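Multifunctional non-homologous end joining DNA repair protein LigD (Mycobacterium tuberculosis, PDB 2IRY) probably repairs DNA double-strand breaks together with Ku by non-homologous end joining, the piece described here being its primase-like polymerase domain. Local coordinates at residues Leu137-Asp142 / Val227-Ser232; Val169-Thr174 / Leu287-Ala292; Arg119-Pro124 / Pro131-Arg136; Ala40-Gly45 / Ala242-Arg247. One frame throughout, in Å; residues are numbered along the deposited sequence.

Contact 1: residues Leu137-Asp142 / Val227-Ser232. With MN (manganese (II) ion), chain C; DGT (2'-deoxyguanosine-5'-triphosphate), chain D.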
# COMPACT_ATOMS: atom_id res chain seq x y z
N LEU A 137 -9.42 -4.30 6.02
CA LEU A 137 -8.38 -4.40 7.05
C LEU A 137 -7.04 -4.64 6.39
O LEU A 137 -6.99 -5.26 5.32
CB LEU A 137 -8.66 -5.58 8.01
CG LEU A 137 -10.01 -5.68 8.71
CD1 LEU A 137 -10.04 -6.90 9.63
CD2 LEU A 137 -10.26 -4.41 9.50
N VAL A 138 -5.98 -4.13 7.01
CA VAL A 138 -4.59 -4.49 6.62
C VAL A 138 -3.84 -4.97 7.88
O VAL A 138 -3.99 -4.39 8.97
CB VAL A 138 -3.80 -3.33 5.94
CG1 VAL A 138 -3.52 -2.21 6.92
CG2 VAL A 138 -2.50 -3.85 5.35
N PHE A 139 -3.09 -6.06 7.72
CA PHE A 139 -2.15 -6.53 8.72
C PHE A 139 -0.75 -6.41 8.13
O PHE A 139 -0.53 -6.76 6.97
CB PHE A 139 -2.44 -7.98 9.09
CG PHE A 139 -3.76 -8.17 9.75
CD1 PHE A 139 -3.87 -8.11 11.13
CD2 PHE A 139 -4.92 -8.41 8.98
CE1 PHE A 139 -5.13 -8.28 11.78
CE2 PHE A 139 -6.18 -8.57 9.62
CZ PHE A 139 -6.27 -8.51 11.02
N ASP A 140 0.19 -5.89 8.91
CA ASP A 140 1.56 -5.83 8.47
C ASP A 140 2.32 -6.89 9.26
O ASP A 140 2.45 -6.79 10.47
CB ASP A 140 2.11 -4.43 8.69
CG ASP A 140 3.55 -4.30 8.33
OD1 ASP A 140 4.17 -5.25 7.80
OD2 ASP A 140 4.08 -3.21 8.59
N LEU A 141 2.76 -7.93 8.55
CA LEU A 141 3.52 -9.00 9.19
C LEU A 141 5.01 -8.73 9.02
O LEU A 141 5.56 -8.80 7.89
CB LEU A 141 3.11 -10.37 8.64
CG LEU A 141 1.81 -11.02 9.15
CD1 LEU A 141 0.57 -10.09 9.06
CD2 LEU A 141 1.55 -12.33 8.40
N ASP A 142 5.64 -8.38 10.13
CA ASP A 142 7.04 -7.98 10.16
C ASP A 142 7.85 -9.07 10.84
O ASP A 142 7.70 -9.28 12.05
CB ASP A 142 7.21 -6.66 10.91
CG ASP A 142 8.54 -5.98 10.61
OD1 ASP A 142 8.90 -5.80 9.42
OD2 ASP A 142 9.23 -5.60 11.58
N VAL A 227 7.12 -13.30 14.48
CA VAL A 227 6.49 -12.39 13.54
C VAL A 227 5.66 -11.40 14.34
O VAL A 227 4.81 -11.80 15.15
CB VAL A 227 5.58 -13.15 12.52
CG1 VAL A 227 4.86 -12.16 11.58
CG2 VAL A 227 6.40 -14.19 11.73
N PHE A 228 5.93 -10.12 14.11
CA PHE A 228 5.07 -9.05 14.63
C PHE A 228 3.86 -8.86 13.70
O PHE A 228 4.00 -8.48 12.53
CB PHE A 228 5.87 -7.76 14.77
CG PHE A 228 5.03 -6.55 15.16
CD1 PHE A 228 4.02 -6.65 16.12
CD2 PHE A 228 5.30 -5.30 14.60
CE1 PHE A 228 3.25 -5.51 16.50
CE2 PHE A 228 4.55 -4.16 14.98
CZ PHE A 228 3.52 -4.27 15.91
N VAL A 229 2.69 -9.21 14.21
CA VAL A 229 1.43 -9.03 13.49
C VAL A 229 0.90 -7.66 13.88
O VAL A 229 0.23 -7.50 14.91
CB VAL A 229 0.40 -10.19 13.77
CG1 VAL A 229 -0.91 -9.96 13.02
CG2 VAL A 229 1.02 -11.52 13.37
N ASP A 230 1.23 -6.69 13.04
CA ASP A 230 0.90 -5.29 13.30
C ASP A 230 -0.51 -4.99 12.78
O ASP A 230 -0.77 -5.06 11.58
CB ASP A 230 1.95 -4.35 12.71
CG ASP A 230 1.75 -2.90 13.12
OD1 ASP A 230 0.90 -2.64 14.02
OD2 ASP A 230 2.46 -2.04 12.55
N TRP A 231 -1.40 -4.74 13.74
CA TRP A 231 -2.79 -4.35 13.55
C TRP A 231 -2.97 -2.81 13.53
O TRP A 231 -4.07 -2.32 13.22
CB TRP A 231 -3.63 -4.93 14.70
CG TRP A 231 -3.01 -4.68 16.06
CD1 TRP A 231 -2.16 -5.53 16.75
CD2 TRP A 231 -3.12 -3.49 16.87
NE1 TRP A 231 -1.77 -4.94 17.93
CE2 TRP A 231 -2.33 -3.69 18.02
CE3 TRP A 231 -3.82 -2.27 16.72
CZ2 TRP A 231 -2.23 -2.73 19.05
CZ3 TRP A 231 -3.70 -1.30 17.72
CH2 TRP A 231 -2.92 -1.54 18.88
N SER A 232 -1.91 -2.06 13.84
CA SER A 232 -2.06 -0.62 14.13
C SER A 232 -2.22 0.28 12.89
O SER A 232 -2.60 1.46 13.00
CB SER A 232 -0.90 -0.14 15.01
OG SER A 232 0.30 -0.07 14.28
MN MN C . 6.44 -4.31 8.07
PG DGT D . 8.57 -3.95 5.74
O1G DGT D . 10.05 -4.04 5.46
O2G DGT D . 8.28 -3.84 7.22
O3G DGT D . 7.76 -4.99 5.00
O3B DGT D . 8.11 -2.55 5.06
PB DGT D . 6.66 -1.83 5.24
O1B DGT D . 6.22 -1.28 3.91
O2B DGT D . 5.68 -2.70 5.99
O3A DGT D . 7.01 -0.58 6.22
PA DGT D . 7.98 0.63 5.77
O1A DGT D . 8.37 1.44 6.99
O2A DGT D . 9.10 0.06 4.94
O5' DGT D . 6.98 1.54 4.86
C5' DGT D . 5.82 2.19 5.40
C4' DGT D . 5.98 2.56 6.88
O4' DGT D . 6.34 3.94 7.02
C3' DGT D . 4.75 2.32 7.73
O3' DGT D . 4.88 1.08 8.41
C2' DGT D . 4.72 3.48 8.71
C1' DGT D . 5.67 4.52 8.14
N9 DGT D . 4.94 5.71 7.63
C8 DGT D . 3.78 5.67 6.94
N7 DGT D . 3.35 6.91 6.61
C5 DGT D . 4.26 7.77 7.10
C6 DGT D . 4.42 9.24 7.09
O6 DGT D . 3.56 9.95 6.53
N1 DGT D . 5.49 9.78 7.70
C2 DGT D . 6.42 9.01 8.31
N2 DGT D . 7.48 9.61 8.89
N3 DGT D . 6.35 7.64 8.35
C4 DGT D . 5.31 6.98 7.77
O HOH W 1 -2.15 -2.93 10.50
O HOH W 2 4.96 -2.74 11.30
O HOH W 3 6.30 -2.19 8.64
O HOH W 4 6.03 -5.97 6.32
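Asp140 and Asp230 face each other as a hydrogen-bonded pair of antiparallel strands, the catalytic-site sheet of the archaeo-eukaryotic primase fold, with their CB atoms 4.0 Å apart. Asp140, Asp142 and Phe228 lie on the same face as Asp230; Leu141 and Val229 lie on the other. Both paired aspartates swing CG anti to the backbone N (chi1 177° for Asp140, -172° for Asp230), which lays their carboxylates alongside each other with OD2 of one 4.4 Å from OD2 of the other. A water bridges the two OD2 atoms. Asp140 grips the manganese ion with both oxygens, OD1 at 2.5 Å and OD2 at a longer 2.7 Å; O2G of the dGTP and two waters are also bound. Asp142 OD1 stays 3.2 Å from the manganese and 3.0 Å from dGTP O2G. Probably, as in related polymerases, Asp140 and Asp142 share two manganese ions and Asp230 binds the second. On the opposite face, Val229 CG1 meets Phe139 CD1, while Val227 CG1 reaches Leu141 CB at 3.9 Å; helix 149-164 covers this apolar layer. Four backbone bonds, two each way in the Asp140-Asp230 and Asp142-Phe228 pairs, fix the register. Asp230 is further held by an Asx turn: its OD1 takes the backbone N of Ser232 from above the carboxylate plane and, on its syn lone pair, Ser232 OG at 2.7 Å.

Contact 2: residues Val169-Thr174 / Leu287-Ala292; sequences VTFPVT and LERLDA
Phe171 supplies most of the apolar packing, pointing from its strand into the loop that follows helix 273-283. With CG beside the backbone N (chi1 -59°), its side chain runs past that of Leu287 in the opposite direction, and Leu287 CD2 comes to 3.5 Å from Phe171 CB. Leu287 CD2 also reaches Val173 CG2, at 4.1 Å, where the valine and leucine side chains cross at about a right angle. Leu290 CD1 adds a looser touch on Phe171 CD2.

The polar partner is Arg289. Its chain, bent at chi3 (-44°), folds back so that NE lies at the edge of the Phe171 ring, in its plane, and NH2 sits 3.2 Å from Phe171 CE1. The ring and guanidinium planes are 37° apart, so the two groups are neither stacked nor perpendicular.

Within the loop, Leu290 N donates to Leu287 O at 2.8 Å; Leu287 and Leu290, joined by this bond, both touch Phe171. Outside the pair, Pro185 of strand 180-186 touches both Phe171 and Leu290. The arrangement is that of the loop after helix 273-283, near the end of the modelled domain, packed on a strand of the central mixed sheet of the primase-like polymerase domain.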
# COMPACT_ATOMS: atom_id res chain seq x y z
N VAL A 169 -12.32 -13.00 3.47
CA VAL A 169 -11.27 -13.48 2.56
C VAL A 169 -10.01 -12.62 2.71
O VAL A 169 -10.10 -11.40 2.92
CB VAL A 169 -11.77 -13.50 1.08
CG1 VAL A 169 -12.08 -12.09 0.57
CG2 VAL A 169 -10.77 -14.19 0.17
N THR A 170 -8.85 -13.26 2.57
CA THR A 170 -7.58 -12.57 2.79
C THR A 170 -6.68 -12.62 1.55
O THR A 170 -6.59 -13.64 0.88
CB THR A 170 -6.85 -13.17 4.04
OG1 THR A 170 -7.77 -13.22 5.13
CG2 THR A 170 -5.66 -12.31 4.44
N PHE A 171 -6.02 -11.50 1.27
CA PHE A 171 -5.18 -11.35 0.08
C PHE A 171 -3.75 -10.98 0.49
O PHE A 171 -3.54 -9.92 1.11
CB PHE A 171 -5.72 -10.27 -0.87
CG PHE A 171 -7.12 -10.53 -1.37
CD1 PHE A 171 -7.32 -11.17 -2.58
CD2 PHE A 171 -8.22 -10.12 -0.62
CE1 PHE A 171 -8.64 -11.42 -3.06
CE2 PHE A 171 -9.52 -10.36 -1.08
CZ PHE A 171 -9.74 -11.01 -2.30
N PRO A 172 -2.77 -11.81 0.12
CA PRO A 172 -1.40 -11.44 0.50
C PRO A 172 -0.66 -10.55 -0.50
O PRO A 172 -0.80 -10.72 -1.71
CB PRO A 172 -0.70 -12.81 0.60
CG PRO A 172 -1.42 -13.67 -0.41
CD PRO A 172 -2.83 -13.13 -0.55
N VAL A 173 0.14 -9.63 0.01
CA VAL A 173 0.91 -8.72 -0.83
C VAL A 173 2.29 -8.62 -0.17
O VAL A 173 2.42 -8.03 0.90
CB VAL A 173 0.25 -7.28 -0.87
CG1 VAL A 173 1.09 -6.31 -1.68
CG2 VAL A 173 -1.19 -7.30 -1.40
N THR A 174 3.33 -9.14 -0.81
CA THR A 174 4.69 -8.93 -0.28
C THR A 174 5.01 -7.44 -0.41
O THR A 174 4.76 -6.84 -1.45
CB THR A 174 5.76 -9.82 -0.99
OG1 THR A 174 5.59 -9.76 -2.43
CG2 THR A 174 5.61 -11.29 -0.51
N LEU A 287 -5.70 -8.98 -6.83
CA LEU A 287 -6.52 -8.23 -5.89
C LEU A 287 -7.85 -7.72 -6.48
O LEU A 287 -8.52 -6.89 -5.86
CB LEU A 287 -5.73 -7.01 -5.35
CG LEU A 287 -4.45 -7.22 -4.57
CD1 LEU A 287 -3.97 -5.84 -4.09
CD2 LEU A 287 -4.67 -8.17 -3.40
N GLU A 288 -8.28 -8.25 -7.63
CA GLU A 288 -9.50 -7.79 -8.28
C GLU A 288 -10.69 -7.74 -7.31
O GLU A 288 -11.52 -6.85 -7.39
CB GLU A 288 -9.86 -8.69 -9.48
CG GLU A 288 -11.07 -8.20 -10.27
CD GLU A 288 -11.51 -9.15 -11.36
OE1 GLU A 288 -10.66 -9.55 -12.19
OE2 GLU A 288 -12.72 -9.49 -11.40
N ARG A 289 -10.76 -8.69 -6.39
CA ARG A 289 -11.90 -8.79 -5.48
C ARG A 289 -11.78 -7.94 -4.20
O ARG A 289 -12.72 -7.89 -3.39
CB ARG A 289 -12.15 -10.25 -5.14
CG ARG A 289 -12.62 -11.10 -6.33
CD ARG A 289 -12.79 -12.58 -5.94
NE ARG A 289 -11.68 -13.08 -5.11
CZ ARG A 289 -10.53 -13.58 -5.59
NH1 ARG A 289 -10.30 -13.63 -6.91
NH2 ARG A 289 -9.59 -14.01 -4.75
N LEU A 290 -10.65 -7.26 -4.02
CA LEU A 290 -10.41 -6.51 -2.78
C LEU A 290 -11.27 -5.23 -2.65
O LEU A 290 -11.76 -4.91 -1.56
CB LEU A 290 -8.93 -6.19 -2.59
CG LEU A 290 -8.52 -5.32 -1.40
CD1 LEU A 290 -8.88 -5.97 -0.06
CD2 LEU A 290 -7.02 -5.01 -1.51
N ASP A 291 -11.44 -4.53 -3.77
CA ASP A 291 -12.11 -3.22 -3.79
C ASP A 291 -13.29 -3.18 -4.78
O ASP A 291 -13.81 -4.24 -5.19
CB ASP A 291 -11.07 -2.12 -4.09
CG ASP A 291 -10.07 -1.91 -2.94
OD1 ASP A 291 -8.88 -2.29 -3.09
OD2 ASP A 291 -10.47 -1.38 -1.88
N ALA A 292 -13.70 -1.96 -5.16
CA ALA A 292 -14.93 -1.71 -5.94
C ALA A 292 -16.16 -2.35 -5.30
O ALA A 292 -16.50 -2.07 -4.15
CB ALA A 292 -14.78 -2.17 -7.40

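Contact 3: residues Arg119-Pro124 / Pro131-Arg136; sequences RFVAEP and PGPATR
Val121 reaches across to Gly132 and Pro133 through one methyl, CG2, which lies 3.9 Å from Gly132 CA and 4.1 Å from Pro133 CD. Its chi1 of 170° sets CG1 anti to the backbone N and leaves CG2 beside that N, aimed at the partner strand. The segments belong to the two arms of a beta hairpin; their strand portions, 119-122 and 131-135, cross at 123°, with Phe120 and Pro131 as a non-hydrogen-bonded pair whose side chains diverge.

Phe120 starts away from the partner, yet its ring swings back so that CD1 approaches Pro131 N and CE1 lies 4.3 Å from Pro131 CD. The Phe120 side chain also touches Ala82 and Val84 of strand 80-85 and Trp118, which its ring meets edge-to-face.

Arg119 lays its chain across Thr135 at about a right angle. The methylene CD of Arg119 touches Thr135 CG2 at 3.9 Å, and a bend at chi3 then turns the guanidinium from the line of the chain. Thr135 directs CG2 to this contact, while its OG1 is bound by Arg50.

Gly132 N donates to Arg119 O at 2.9 Å, but the N-H...O angle of 133° and a donor tilted from the carbonyl plane make the bond a bent one. A water links Arg119 N to Pro133 O, which it reaches at 2.7 Å. Backbone bonds Val121-Asn130 and Thr135-Gln117 flank the contact. Between the two segments the one direct backbone bond is that of Gly132; the prolines have no N-H to offer, and water and aliphatic contacts supply much of the rest.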
# COMPACT_ATOMS: atom_id res chain seq x y z
N ARG A 119 -11.90 5.29 2.64
CA ARG A 119 -12.09 6.15 1.47
C ARG A 119 -12.92 7.35 1.83
O ARG A 119 -13.73 7.30 2.76
CB ARG A 119 -12.79 5.39 0.35
CG ARG A 119 -12.00 4.21 -0.23
CD ARG A 119 -12.91 3.40 -1.17
NE ARG A 119 -13.34 4.17 -2.32
CZ ARG A 119 -13.31 3.72 -3.58
NH1 ARG A 119 -12.91 2.47 -3.83
NH2 ARG A 119 -13.69 4.50 -4.58
N PHE A 120 -12.70 8.45 1.12
CA PHE A 120 -13.58 9.61 1.17
C PHE A 120 -14.96 9.24 0.67
O PHE A 120 -15.10 8.43 -0.26
CB PHE A 120 -13.04 10.75 0.29
CG PHE A 120 -11.81 11.40 0.85
CD1 PHE A 120 -11.91 12.30 1.90
CD2 PHE A 120 -10.54 11.10 0.32
CE1 PHE A 120 -10.77 12.90 2.44
CE2 PHE A 120 -9.41 11.72 0.84
CZ PHE A 120 -9.51 12.60 1.91
N VAL A 121 -15.97 9.84 1.30
CA VAL A 121 -17.37 9.62 0.98
C VAL A 121 -18.02 11.00 0.79
O VAL A 121 -17.82 11.91 1.61
CB VAL A 121 -18.09 8.73 2.07
CG1 VAL A 121 -19.61 8.70 1.88
CG2 VAL A 121 -17.50 7.30 2.09
N ALA A 122 -18.73 11.15 -0.33
CA ALA A 122 -19.48 12.36 -0.67
C ALA A 122 -20.77 12.46 0.13
O ALA A 122 -21.55 11.50 0.18
CB ALA A 122 -19.77 12.40 -2.17
N GLU A 123 -20.98 13.61 0.75
CA GLU A 123 -22.23 13.91 1.44
C GLU A 123 -23.42 14.00 0.47
O GLU A 123 -23.33 14.69 -0.55
CB GLU A 123 -22.10 15.21 2.25
CG GLU A 123 -21.43 15.03 3.62
CD GLU A 123 -22.44 15.03 4.77
OE1 GLU A 123 -23.17 14.02 4.94
OE2 GLU A 123 -22.49 16.04 5.51
N PRO A 124 -24.52 13.29 0.77
CA PRO A 124 -25.76 13.30 -0.03
C PRO A 124 -26.21 14.67 -0.57
O PRO A 124 -26.53 14.80 -1.75
CB PRO A 124 -26.80 12.74 0.93
CG PRO A 124 -26.04 11.82 1.82
CD PRO A 124 -24.64 12.38 1.94
N PRO A 131 -13.73 12.01 5.26
CA PRO A 131 -13.27 10.63 5.51
C PRO A 131 -14.45 9.73 5.90
O PRO A 131 -15.32 10.14 6.69
CB PRO A 131 -12.26 10.78 6.66
CG PRO A 131 -11.80 12.25 6.59
CD PRO A 131 -13.03 13.00 6.11
N GLY A 132 -14.49 8.56 5.29
CA GLY A 132 -15.57 7.60 5.51
C GLY A 132 -15.05 6.37 6.26
O GLY A 132 -13.96 6.41 6.84
N PRO A 133 -15.85 5.30 6.29
CA PRO A 133 -15.49 4.09 7.05
C PRO A 133 -14.31 3.33 6.44
O PRO A 133 -13.96 3.54 5.26
CB PRO A 133 -16.76 3.23 6.98
CG PRO A 133 -17.42 3.68 5.71
CD PRO A 133 -17.16 5.17 5.63
N ALA A 134 -13.70 2.45 7.24
CA ALA A 134 -12.72 1.50 6.71
C ALA A 134 -13.44 0.62 5.69
O ALA A 134 -14.56 0.17 5.96
CB ALA A 134 -12.16 0.62 7.85
N THR A 135 -12.80 0.34 4.54
CA THR A 135 -13.40 -0.57 3.55
C THR A 135 -12.72 -1.95 3.61
O THR A 135 -13.24 -2.96 3.11
CB THR A 135 -13.25 -0.06 2.11
OG1 THR A 135 -11.87 -0.12 1.74
CG2 THR A 135 -13.83 1.36 1.98
N ARG A 136 -11.57 -1.97 4.24
CA ARG A 136 -10.75 -3.20 4.32
C ARG A 136 -9.86 -3.13 5.55
O ARG A 136 -9.61 -2.04 6.07
CB ARG A 136 -9.90 -3.35 3.04
CG ARG A 136 -8.83 -2.25 2.83
CD ARG A 136 -8.36 -2.19 1.39
NE ARG A 136 -7.22 -1.27 1.31
CZ ARG A 136 -6.84 -0.58 0.23
NH1 ARG A 136 -7.48 -0.68 -0.96
NH2 ARG A 136 -5.77 0.23 0.34
O HOH W 5 -15.04 4.70 3.06

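Contact 4: residues Ala40-Gly45 / Ala242-Arg247; sequences AEVMLG and APYSLR. With DGT (2'-deoxyguanosine-5'-triphosphate), chain D.
Val42 sets its CG2 methyl over one face of the Tyr244 ring, a CH-pi contact that joins helix 29-47 to a type II beta turn, Ala242-Ser245, in the primase-like polymerase domain. CG2 lies 3.6 Å from the ring centroid and 17° off the ring normal, shifted toward the CZ side; with CG1 anti to the carbonyl carbon (chi1 -59°), CG2 falls between that carbon and the backbone N. The side chains cross at about a right angle.

Met43 runs extended past Tyr244 in the opposite direction. Its CG is 3.8 Å from Tyr244 CB, and its CE methyl reaches Ala242 CB and Ser245 N. A water donates to both Met43 O and Pro243 O, bridging the backbones beside this apolar layer.

The turn is closed by Ser245 N bonding to Ala242 O. Farther out, Asp285 accepts from Tyr244 OH, and Val276 and Ile280 of helix 273-283 pack on the ring. Beyond the turn the chain leads to Arg247, whose NE is paired with Glu112. Bent at chi2 and chi3, its side chain grips the bound dGTP: NH2 donates to O5' and O2A, while NH1 makes the short bond to O1B, 2.7 Å with an N-H...O angle of 162°.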
# COMPACT_ATOMS: atom_id res chain seq x y z
N ALA A 40 -1.37 0.98 -14.09
CA ALA A 40 -2.54 1.85 -13.85
C ALA A 40 -3.87 1.10 -13.71
O ALA A 40 -4.59 1.29 -12.72
CB ALA A 40 -2.68 2.95 -14.93
N GLU A 41 -4.19 0.25 -14.70
CA GLU A 41 -5.47 -0.42 -14.73
C GLU A 41 -5.68 -1.27 -13.47
O GLU A 41 -6.77 -1.27 -12.91
CB GLU A 41 -5.60 -1.29 -16.00
CG GLU A 41 -7.05 -1.63 -16.36
CD GLU A 41 -7.16 -2.56 -17.56
OE1 GLU A 41 -6.27 -2.53 -18.46
OE2 GLU A 41 -8.16 -3.32 -17.61
N VAL A 42 -4.65 -1.97 -13.03
CA VAL A 42 -4.82 -2.86 -11.86
C VAL A 42 -4.58 -2.12 -10.52
O VAL A 42 -5.16 -2.49 -9.50
CB VAL A 42 -3.99 -4.16 -11.96
CG1 VAL A 42 -4.38 -4.96 -13.21
CG2 VAL A 42 -2.48 -3.90 -11.91
N MET A 43 -3.77 -1.07 -10.55
CA MET A 43 -3.43 -0.31 -9.34
C MET A 43 -4.57 0.61 -8.90
O MET A 43 -4.84 0.75 -7.72
CB MET A 43 -2.14 0.51 -9.56
CG MET A 43 -1.69 1.19 -8.28
SD MET A 43 -0.11 1.95 -8.54
CE MET A 43 0.31 2.48 -6.87
N LEU A 44 -5.23 1.26 -9.86
CA LEU A 44 -6.12 2.36 -9.53
C LEU A 44 -7.25 1.98 -8.58
O LEU A 44 -7.58 2.76 -7.68
CB LEU A 44 -6.64 3.06 -10.79
CG LEU A 44 -5.62 3.98 -11.47
CD1 LEU A 44 -6.19 4.51 -12.81
CD2 LEU A 44 -5.14 5.12 -10.60
N GLY A 45 -7.80 0.79 -8.78
CA GLY A 45 -8.96 0.33 -7.99
C GLY A 45 -8.67 0.34 -6.49
O GLY A 45 -9.58 0.55 -5.69
N ALA A 242 0.85 1.41 -1.05
CA ALA A 242 -0.25 0.94 -1.90
C ALA A 242 0.18 -0.29 -2.68
O ALA A 242 1.31 -0.35 -3.13
CB ALA A 242 -0.69 2.03 -2.87
N PRO A 243 -0.73 -1.28 -2.82
CA PRO A 243 -0.43 -2.36 -3.78
C PRO A 243 0.00 -1.82 -5.16
O PRO A 243 -0.58 -0.86 -5.68
CB PRO A 243 -1.77 -3.09 -3.89
CG PRO A 243 -2.39 -2.92 -2.47
CD PRO A 243 -2.05 -1.45 -2.17
N TYR A 244 1.04 -2.44 -5.73
CA TYR A 244 1.65 -2.07 -7.04
C TYR A 244 2.61 -0.86 -6.95
O TYR A 244 3.34 -0.58 -7.91
CB TYR A 244 0.62 -1.87 -8.17
CG TYR A 244 -0.19 -3.11 -8.45
CD1 TYR A 244 0.37 -4.17 -9.19
CD2 TYR A 244 -1.48 -3.27 -7.94
CE1 TYR A 244 -0.35 -5.35 -9.43
CE2 TYR A 244 -2.22 -4.44 -8.18
CZ TYR A 244 -1.65 -5.46 -8.93
OH TYR A 244 -2.32 -6.60 -9.19
N SER A 245 2.67 -0.23 -5.78
CA SER A 245 3.65 0.85 -5.60
C SER A 245 5.06 0.29 -5.71
O SER A 245 5.36 -0.78 -5.21
CB SER A 245 3.51 1.61 -4.27
OG SER A 245 4.43 2.71 -4.25
N LEU A 246 5.94 1.07 -6.34
CA LEU A 246 7.37 0.86 -6.21
C LEU A 246 7.80 1.16 -4.76
O LEU A 246 7.08 1.79 -3.96
CB LEU A 246 8.15 1.77 -7.18
CG LEU A 246 8.07 1.43 -8.68
CD1 LEU A 246 8.56 2.63 -9.46
CD2 LEU A 246 8.90 0.20 -8.95
N ARG A 247 8.97 0.64 -4.41
CA ARG A 247 9.62 0.95 -3.14
C ARG A 247 10.90 1.74 -3.45
O ARG A 247 11.64 1.43 -4.43
CB ARG A 247 9.98 -0.33 -2.36
CG ARG A 247 8.79 -1.29 -2.03
CD ARG A 247 7.63 -0.51 -1.37
NE ARG A 247 8.02 0.29 -0.21
CZ ARG A 247 7.74 -0.02 1.05
NH1 ARG A 247 7.08 -1.12 1.35
NH2 ARG A 247 8.11 0.80 2.03
PG DGT D . 8.57 -3.95 5.74
O1G DGT D . 10.05 -4.04 5.46
O2G DGT D . 8.28 -3.84 7.22
O3G DGT D . 7.76 -4.99 5.00
O3B DGT D . 8.11 -2.55 5.06
PB DGT D . 6.66 -1.83 5.24
O1B DGT D . 6.22 -1.28 3.91
O2B DGT D . 5.68 -2.70 5.99
O3A DGT D . 7.01 -0.58 6.22
PA DGT D . 7.98 0.63 5.77
O1A DGT D . 8.37 1.44 6.99
O2A DGT D . 9.10 0.06 4.94
O5' DGT D . 6.98 1.54 4.86
C5' DGT D . 5.82 2.19 5.40
C4' DGT D . 5.98 2.56 6.88
O4' DGT D . 6.34 3.94 7.02
C3' DGT D . 4.75 2.32 7.73
O3' DGT D . 4.88 1.08 8.41
C2' DGT D . 4.72 3.48 8.71
C1' DGT D . 5.67 4.52 8.14
N9 DGT D . 4.94 5.71 7.63
C8 DGT D . 3.78 5.67 6.94
N7 DGT D . 3.35 6.91 6.61
C5 DGT D . 4.26 7.77 7.10
C6 DGT D . 4.42 9.24 7.09
O6 DGT D . 3.56 9.95 6.53
N1 DGT D . 5.49 9.78 7.70
C2 DGT D . 6.42 9.01 8.31
N2 DGT D . 7.48 9.61 8.89
N3 DGT D . 6.35 7.64 8.35
C4 DGT D . 5.31 6.98 7.77
O HOH W 6 -3.25 -0.06 -5.44

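Contacts 1 and 4 meet the same dGTP from separate parts of the chain: the first through manganese-bound Asp140, the second through Arg247, with their centres 20 Å apart and nearest atoms about 8 Å apart. Contact 2 lies near this site, the Val173 side chain about 9 Å from the dGTP and about 5 Å from the His181 side chain. It touches contact 4 where Leu287 CD1 packs on Pro243 CB at 3.5 Å. Contact 3 is more remote, 23 Å from contact 1 between centres, but strand 129-143 runs through both. A salt bridge, Asp291 OD1 to Arg136 NH1 at 3.0 Å, ties contact 2 to contact 3.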